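Local coordinates for DELTA1-pyrroline-2-carboxylate reductase (Thermococcus litoralis DSM 5473, PDB 6T3E), which probably catalyses the NAD(P)H-dependent reduction of delta1-pyrroline-2-carboxylate to L-proline, a step of L-hydroxyproline metabolism, at residues W168-Y182 and K199-A213. Numbering follows the deposited sequence.
Sequences WAVCEVRNIEKALVY and KLGIEIKTVESAREA
The ring of Tyr-182 lies flat over the backbone that starts helix 210-215, and Ala-210 N sits above the ring centre, 3.5 Å from CD2. Ala-210 CB meets the ring at CE2, while the carbonyl oxygen of Val-207 approaches in plane at the edge, near CD1. With CG anti to the backbone N (chi1 163°), the phenol is carried beyond its strand to this helix start, where Ser-209 is the N-cap and its side chain weakly accepts from Glu-212 N. Were Tyr-182 cut back to an alanine, the peptide between Ser-209 and Ala-210 would probably lose its aromatic cover, and a gap is likely to open beside the bound NADH, which the tyrosine also touches.

Behind the ring, strands 178-182 and 203-206 run parallel, their axes 23° apart, and illustrate how a parallel pair is laced: Ala-179 and Val-181 each both donate and accept. Ala-179 N reaches Glu-203 O and Lys-205 N reaches Ala-179 O, each at 3.0 Å; Val-181 N then bonds Lys-205 O, and Val-207 N closes the series on Val-181 O at 2.9 Å. Ala-179 CB packs on Ile-204 CG1 at 3.7 Å on one face of the sheet, whereas on the other the side chain of Leu-180 crosses that of Val-207 at about a right angle, CD2 touching CG1.

At the opposite end, Leu-200 forks over helix 161-173, CD1 against Cys-171 SG (3.6 Å) and CD2 against Trp-168 CD1 (3.7 Å). Lys-199 bends so that CE lies over one face of the indole, towards its rim.

This is one beta-alpha-beta unit of a Rossmann-type domain: helix 186-200 links the two strands, 203-206 is outermost in the chain's eight-stranded parallel sheet, strand 153-157 flanks 178-182 on its other side, and Leu-167 of helix 161-173 packs against Ala-179, Ile-202 and Ile-204.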
# COMPACT_ATOMS: atom_id res chain seq x y z
N TRP B 168 -21.68 -9.15 17.76
CA TRP B 168 -22.58 -9.64 16.72
C TRP B 168 -22.08 -10.96 16.12
O TRP B 168 -22.84 -11.92 16.00
CB TRP B 168 -22.76 -8.57 15.63
CG TRP B 168 -23.69 -8.93 14.50
CD1 TRP B 168 -24.54 -10.00 14.44
CD2 TRP B 168 -23.86 -8.21 13.27
NE1 TRP B 168 -25.22 -10.00 13.25
CE2 TRP B 168 -24.83 -8.92 12.51
CE3 TRP B 168 -23.29 -7.05 12.73
CZ2 TRP B 168 -25.24 -8.49 11.24
CZ3 TRP B 168 -23.70 -6.63 11.47
CH2 TRP B 168 -24.67 -7.35 10.74
N ALA B 169 -20.80 -11.02 15.77
CA ALA B 169 -20.27 -12.26 15.20
C ALA B 169 -20.23 -13.39 16.22
O ALA B 169 -20.33 -14.56 15.84
CB ALA B 169 -18.88 -12.01 14.62
N VAL B 170 -20.03 -13.08 17.51
CA VAL B 170 -20.09 -14.12 18.54
C VAL B 170 -21.51 -14.66 18.66
O VAL B 170 -21.72 -15.86 18.88
CB VAL B 170 -19.56 -13.58 19.88
CG1 VAL B 170 -19.83 -14.57 21.01
CG2 VAL B 170 -18.07 -13.32 19.78
N CYS B 171 -22.52 -13.79 18.51
CA CYS B 171 -23.92 -14.22 18.59
C CYS B 171 -24.31 -15.08 17.38
O CYS B 171 -25.23 -15.91 17.49
CB CYS B 171 -24.84 -13.00 18.67
SG CYS B 171 -24.65 -11.93 20.12
N GLU B 172 -23.67 -14.88 16.23
CA GLU B 172 -23.99 -15.71 15.07
C GLU B 172 -23.44 -17.12 15.22
O GLU B 172 -23.91 -18.03 14.53
CB GLU B 172 -23.44 -15.06 13.79
CG GLU B 172 -24.26 -13.86 13.29
CD GLU B 172 -25.53 -14.27 12.57
OE1 GLU B 172 -25.63 -15.45 12.16
OE2 GLU B 172 -26.43 -13.41 12.40
N VAL B 173 -22.50 -17.31 16.13
CA VAL B 173 -21.77 -18.57 16.25
C VAL B 173 -22.12 -19.33 17.53
O VAL B 173 -21.95 -20.56 17.57
CB VAL B 173 -20.25 -18.29 16.16
CG1 VAL B 173 -19.41 -19.31 16.89
CG2 VAL B 173 -19.83 -18.16 14.69
N ARG B 174 -22.66 -18.66 18.55
CA ARG B 174 -23.00 -19.29 19.82
C ARG B 174 -24.40 -18.85 20.26
O ARG B 174 -24.96 -17.89 19.73
CB ARG B 174 -21.96 -18.95 20.89
CG ARG B 174 -20.59 -19.56 20.63
CD ARG B 174 -20.62 -21.07 20.83
NE ARG B 174 -19.30 -21.68 20.70
CZ ARG B 174 -18.90 -22.37 19.63
NH1 ARG B 174 -19.71 -22.55 18.60
NH2 ARG B 174 -17.67 -22.90 19.60
N ASN B 175 -24.99 -19.61 21.19
CA ASN B 175 -26.32 -19.28 21.71
C ASN B 175 -26.18 -18.36 22.93
O ASN B 175 -26.56 -18.68 24.05
CB ASN B 175 -27.10 -20.55 22.05
CG ASN B 175 -27.75 -21.20 20.82
OD1 ASN B 175 -28.44 -20.54 20.04
ND2 ASN B 175 -27.51 -22.50 20.65
N ILE B 176 -25.64 -17.16 22.66
CA ILE B 176 -25.39 -16.19 23.72
C ILE B 176 -26.72 -15.71 24.30
O ILE B 176 -27.67 -15.43 23.56
CB ILE B 176 -24.56 -15.02 23.16
CG1 ILE B 176 -23.32 -15.56 22.44
CG2 ILE B 176 -24.12 -14.08 24.26
CD1 ILE B 176 -22.28 -16.13 23.38
N GLU B 177 -26.78 -15.62 25.62
CA GLU B 177 -28.00 -15.18 26.30
C GLU B 177 -27.88 -13.81 26.93
O GLU B 177 -28.84 -13.03 26.89
CB GLU B 177 -28.37 -16.19 27.39
CG GLU B 177 -29.41 -17.20 26.99
CD GLU B 177 -29.35 -18.45 27.84
OE1 GLU B 177 -29.18 -18.31 29.07
OE2 GLU B 177 -29.48 -19.56 27.28
N LYS B 178 -26.72 -13.47 27.49
CA LYS B 178 -26.56 -12.22 28.23
C LYS B 178 -25.14 -11.71 28.05
O LYS B 178 -24.19 -12.50 27.99
CB LYS B 178 -26.92 -12.43 29.71
CG LYS B 178 -26.47 -11.37 30.68
CD LYS B 178 -26.21 -12.01 32.04
CE LYS B 178 -25.78 -10.97 33.06
NZ LYS B 178 -25.60 -11.52 34.44
N ALA B 179 -24.99 -10.39 28.00
CA ALA B 179 -23.70 -9.76 27.78
C ALA B 179 -23.44 -8.70 28.85
O ALA B 179 -24.36 -8.03 29.32
CB ALA B 179 -23.60 -9.14 26.37
N LEU B 180 -22.16 -8.57 29.23
CA LEU B 180 -21.68 -7.59 30.19
C LEU B 180 -20.63 -6.70 29.53
O LEU B 180 -19.68 -7.21 28.92
CB LEU B 180 -21.08 -8.26 31.43
CG LEU B 180 -21.94 -9.31 32.11
CD1 LEU B 180 -21.17 -10.04 33.19
CD2 LEU B 180 -23.21 -8.65 32.66
N VAL B 181 -20.79 -5.39 29.67
CA VAL B 181 -19.95 -4.45 28.95
C VAL B 181 -19.33 -3.48 29.96
O VAL B 181 -20.03 -2.95 30.83
CB VAL B 181 -20.74 -3.73 27.83
CG1 VAL B 181 -21.98 -3.04 28.38
CG2 VAL B 181 -19.85 -2.78 27.05
N TYR B 182 -18.01 -3.31 29.87
CA TYR B 182 -17.29 -2.35 30.69
C TYR B 182 -16.47 -1.44 29.80
O TYR B 182 -15.81 -1.91 28.87
CB TYR B 182 -16.38 -3.06 31.69
CG TYR B 182 -15.32 -2.14 32.26
CD1 TYR B 182 -15.66 -1.16 33.18
CD2 TYR B 182 -14.00 -2.24 31.86
CE1 TYR B 182 -14.70 -0.31 33.69
CE2 TYR B 182 -13.03 -1.40 32.37
CZ TYR B 182 -13.39 -0.44 33.28
OH TYR B 182 -12.42 0.40 33.77
N LYS B 199 -30.50 -4.47 18.97
CA LYS B 199 -29.83 -4.98 17.79
C LYS B 199 -29.85 -6.51 17.77
O LYS B 199 -30.41 -7.13 16.85
CB LYS B 199 -28.39 -4.47 17.83
CG LYS B 199 -27.42 -4.96 16.76
CD LYS B 199 -27.46 -4.25 15.41
CE LYS B 199 -26.18 -4.70 14.63
NZ LYS B 199 -24.88 -4.42 15.37
N LEU B 200 -29.24 -7.15 18.77
CA LEU B 200 -29.08 -8.61 18.77
C LEU B 200 -30.20 -9.34 19.50
O LEU B 200 -30.19 -10.58 19.53
CB LEU B 200 -27.74 -9.00 19.40
CG LEU B 200 -26.57 -8.22 18.80
CD1 LEU B 200 -25.27 -8.42 19.59
CD2 LEU B 200 -26.36 -8.57 17.33
N GLY B 201 -31.15 -8.62 20.09
CA GLY B 201 -32.24 -9.28 20.81
C GLY B 201 -31.77 -10.07 22.01
O GLY B 201 -32.29 -11.16 22.27
N ILE B 202 -30.78 -9.55 22.74
CA ILE B 202 -30.27 -10.18 23.95
C ILE B 202 -30.15 -9.10 25.01
O ILE B 202 -30.06 -7.91 24.71
CB ILE B 202 -28.90 -10.87 23.75
CG1 ILE B 202 -27.84 -9.84 23.32
CG2 ILE B 202 -29.00 -12.03 22.77
CD1 ILE B 202 -26.41 -10.26 23.62
N GLU B 203 -30.14 -9.54 26.27
CA GLU B 203 -30.00 -8.62 27.39
C GLU B 203 -28.53 -8.22 27.55
O GLU B 203 -27.64 -9.08 27.59
CB GLU B 203 -30.52 -9.26 28.67
CG GLU B 203 -30.37 -8.38 29.90
CD GLU B 203 -30.66 -9.11 31.19
OE1 GLU B 203 -31.45 -10.08 31.17
OE2 GLU B 203 -30.07 -8.72 32.23
N ILE B 204 -28.27 -6.92 27.63
CA ILE B 204 -26.92 -6.42 27.83
C ILE B 204 -26.93 -5.42 28.98
O ILE B 204 -27.68 -4.43 28.96
CB ILE B 204 -26.34 -5.78 26.55
CG1 ILE B 204 -26.31 -6.83 25.43
CG2 ILE B 204 -24.95 -5.25 26.83
CD1 ILE B 204 -26.24 -6.27 24.02
N LYS B 205 -26.10 -5.67 29.98
CA LYS B 205 -26.03 -4.85 31.17
C LYS B 205 -24.62 -4.31 31.29
O LYS B 205 -23.64 -5.03 31.08
CB LYS B 205 -26.38 -5.66 32.43
CG LYS B 205 -27.88 -5.80 32.68
CD LYS B 205 -28.35 -4.73 33.65
CE LYS B 205 -29.77 -4.28 33.35
NZ LYS B 205 -30.18 -3.17 34.27
N THR B 206 -24.54 -3.03 31.60
CA THR B 206 -23.24 -2.42 31.83
C THR B 206 -22.78 -2.79 33.22
O THR B 206 -23.55 -2.70 34.18
CB THR B 206 -23.33 -0.90 31.69
OG1 THR B 206 -24.14 -0.38 32.75
CG2 THR B 206 -23.96 -0.52 30.36
N VAL B 207 -21.53 -3.23 33.34
CA VAL B 207 -20.90 -3.48 34.63
C VAL B 207 -19.83 -2.39 34.84
O VAL B 207 -19.44 -1.69 33.91
CB VAL B 207 -20.29 -4.90 34.74
CG1 VAL B 207 -21.33 -5.96 34.47
CG2 VAL B 207 -19.10 -5.06 33.80
N GLU B 208 -19.33 -2.27 36.08
CA GLU B 208 -18.53 -1.12 36.51
C GLU B 208 -17.12 -1.52 36.93
O GLU B 208 -16.47 -0.82 37.71
CB GLU B 208 -19.27 -0.40 37.65
CG GLU B 208 -18.98 1.09 37.78
CD GLU B 208 -19.24 1.83 36.48
OE1 GLU B 208 -20.37 1.74 35.92
OE2 GLU B 208 -18.30 2.53 36.05
N SER B 209 -16.60 -2.61 36.36
CA SER B 209 -15.18 -2.93 36.46
C SER B 209 -14.83 -3.98 35.41
O SER B 209 -15.65 -4.85 35.09
CB SER B 209 -14.77 -3.44 37.84
OG SER B 209 -15.50 -4.60 38.20
N ALA B 210 -13.61 -3.89 34.88
CA ALA B 210 -13.12 -4.92 33.97
C ALA B 210 -13.04 -6.28 34.66
O ALA B 210 -13.26 -7.31 34.02
CB ALA B 210 -11.75 -4.53 33.41
N ARG B 211 -12.78 -6.29 35.98
CA ARG B 211 -12.71 -7.54 36.72
C ARG B 211 -14.01 -8.32 36.62
O ARG B 211 -14.02 -9.52 36.33
CB ARG B 211 -12.38 -7.26 38.19
CG ARG B 211 -12.26 -8.49 39.07
CD ARG B 211 -11.21 -8.29 40.17
NE ARG B 211 -10.82 -9.55 40.80
CZ ARG B 211 -10.50 -9.69 42.09
NH1 ARG B 211 -10.52 -8.65 42.90
NH2 ARG B 211 -10.16 -10.88 42.55
N GLU B 212 -15.14 -7.64 36.82
CA GLU B 212 -16.43 -8.31 36.82
C GLU B 212 -16.77 -8.87 35.45
O GLU B 212 -17.26 -10.00 35.34
CB GLU B 212 -17.53 -7.35 37.29
CG GLU B 212 -18.90 -7.98 37.37
CD GLU B 212 -19.94 -7.02 37.87
OE1 GLU B 212 -21.15 -7.31 37.74
OE2 GLU B 212 -19.54 -5.96 38.40
N ALA B 213 -16.53 -8.10 34.39
CA ALA B 213 -16.82 -8.59 33.05
C ALA B 213 -15.96 -9.81 32.72
O ALA B 213 -16.43 -10.74 32.05
CB ALA B 213 -16.59 -7.49 32.01